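Local coordinates for pectate lyase (Bacillus subtilis, PDB 5AMV), which cleaves polygalacturonate by calcium-dependent elimination, releasing oligosaccharides with unsaturated galacturonosyl groups at their non-reducing ends, at residues Gly286-Val290 / Gly370-Ser374. Sequence-based numbering, arbitrary orientation. Where two conformers were deposited one is given.
Sequences GQVHV and GWTPS
Gln287-Val290 and Trp371-Pro373 are extended: phi lies between -86° and -120° and psi between 96° and 119° over Gln287-Val290, with His289 and Val290 in strand, while Trp371-Pro373 is irregular coil. They run in the same direction, Gln287 CA lying 7.6 Å from Trp371 CA and His289 CA 6.7 Å from Pro373 CA. No hydrogen bond joins them; 263 Å² is buried, Trp371 and Pro373 packing on side chains and backbone of 287-289. Two CH-pi contacts define the geometry. Trp371 (chi1 p, 74°; chi2 -64°) lays its six-membered ring against Gln287 (chi1 m), whose CB stands 3.6 Å from the ring centroid, 18° off the normal. Reciprocally, Pro373 CG sits 3.5 Å from the centroid of the His289 ring (chi1 t), only 5° off its normal. Van der Waals contacts extend this to the backbone: Trp371 CZ2 is 3.4 Å from Gln287 C, and Trp371 CH2 is 4.0 Å from His289 N. Trp371 NE1 hydrogen-bonds Lys317 O, and His289 NE2 bonds Gln321 OE1. The loop between helices 359-362 and 382-392 thus packs onto the outside of the parallel beta-helix, where strand 287-296 runs between strands 266-274 and 317-326.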
loop_
_atom_site.group_PDB
_atom_site.type_symbol
_atom_site.label_atom_id
_atom_site.label_comp_id
_atom_site.label_asym_id
_atom_site.label_seq_id
_atom_site.Cartn_x
_atom_site.Cartn_y
_atom_site.Cartn_z
ATOM N N GLY A 286 11.001 6.079 9.498
ATOM C CA GLY A 286 9.923 6.094 10.444
ATOM C C GLY A 286 10.011 5.169 11.634
ATOM O O GLY A 286 10.652 4.105 11.602
ATOM N N GLN A 287 9.336 5.603 12.693
ATOM C CA GLN A 287 9.099 4.786 13.882
ATOM C C GLN A 287 7.852 3.967 13.609
ATOM O O GLN A 287 6.724 4.448 13.804
ATOM C CB GLN A 287 8.899 5.709 15.092
ATOM C CG GLN A 287 10.204 6.418 15.508
ATOM C CD GLN A 287 9.957 7.457 16.608
ATOM O OE1 GLN A 287 8.915 7.445 17.276
ATOM N NE2 GLN A 287 10.965 8.324 16.849
ATOM N N VAL A 288 8.082 2.719 13.145
ATOM C CA VAL A 288 6.980 1.890 12.648
ATOM C C VAL A 288 6.828 0.711 13.584
ATOM O O VAL A 288 7.756 -0.085 13.747
ATOM C CB VAL A 288 7.245 1.454 11.207
ATOM C CG1 VAL A 288 6.077 0.579 10.692
ATOM C CG2 VAL A 288 7.468 2.670 10.317
ATOM N N HIS A 289 5.662 0.625 14.228
ATOM C CA HIS A 289 5.383 -0.469 15.156
ATOM C C HIS A 289 4.693 -1.583 14.367
ATOM O O HIS A 289 3.621 -1.366 13.843
ATOM C CB HIS A 289 4.458 0.013 16.284
ATOM C CG HIS A 289 4.286 -0.979 17.391
ATOM N ND1 HIS A 289 3.314 -0.837 18.350
ATOM C CD2 HIS A 289 4.975 -2.106 17.719
ATOM C CE1 HIS A 289 3.400 -1.833 19.220
ATOM N NE2 HIS A 289 4.418 -2.602 18.876
ATOM N N VAL A 290 5.294 -2.759 14.318
ATOM C CA VAL A 290 4.834 -3.887 13.519
ATOM C C VAL A 290 4.537 -5.046 14.470
ATOM O O VAL A 290 5.459 -5.651 15.024
ATOM C CB VAL A 290 5.935 -4.240 12.506
ATOM C CG1 VAL A 290 5.588 -5.546 11.683
ATOM C CG2 VAL A 290 6.241 -3.012 11.605
ATOM N N GLY A 370 15.915 3.100 19.115
ATOM C CA GLY A 370 15.947 4.422 19.744
ATOM C C GLY A 370 14.607 4.935 20.235
ATOM O O GLY A 370 14.495 6.120 20.657
ATOM N N TRP A 371 13.573 4.077 20.181
ATOM C CA TRP A 371 12.254 4.374 20.736
ATOM C C TRP A 371 11.532 3.087 21.146
ATOM O O TRP A 371 11.945 2.002 20.732
ATOM C CB TRP A 371 11.390 5.161 19.723
ATOM C CG TRP A 371 10.881 4.274 18.566
ATOM C CD1 TRP A 371 11.634 3.644 17.615
ATOM C CD2 TRP A 371 9.519 3.913 18.316
ATOM N NE1 TRP A 371 10.816 2.888 16.771
ATOM C CE2 TRP A 371 9.519 3.048 17.179
ATOM C CE3 TRP A 371 8.304 4.251 18.915
ATOM C CZ2 TRP A 371 8.335 2.513 16.635
ATOM C CZ3 TRP A 371 7.108 3.706 18.369
ATOM C CH2 TRP A 371 7.156 2.861 17.238
ATOM N N THR A 372 10.494 3.239 21.975
ATOM C CA THR A 372 9.600 2.140 22.354
ATOM C C THR A 372 8.150 2.584 22.208
ATOM O O THR A 372 7.743 3.659 22.692
ATOM C CB THR A 372 9.810 1.667 23.796
ATOM O OG1 THR A 372 9.867 2.809 24.649
ATOM C CG2 THR A 372 11.096 0.871 23.919
ATOM N N PRO A 373 7.346 1.781 21.484
ATOM C CA PRO A 373 5.956 2.196 21.268
ATOM C C PRO A 373 5.207 2.319 22.578
ATOM O O PRO A 373 5.368 1.461 23.447
ATOM C CB PRO A 373 5.344 1.040 20.482
ATOM C CG PRO A 373 6.457 0.176 20.021
ATOM C CD PRO A 373 7.745 0.629 20.650
ATOM N N SER A 374 4.372 3.344 22.717
ATOM C CA SER A 374 3.469 3.386 23.873
ATOM C C SER A 374 1.974 3.270 23.501
ATOM O O SER A 374 1.181 2.680 24.274
ATOM C CB SER A 374 3.732 4.634 24.717
ATOM O OG SER A 374 3.819 5.781 23.881
#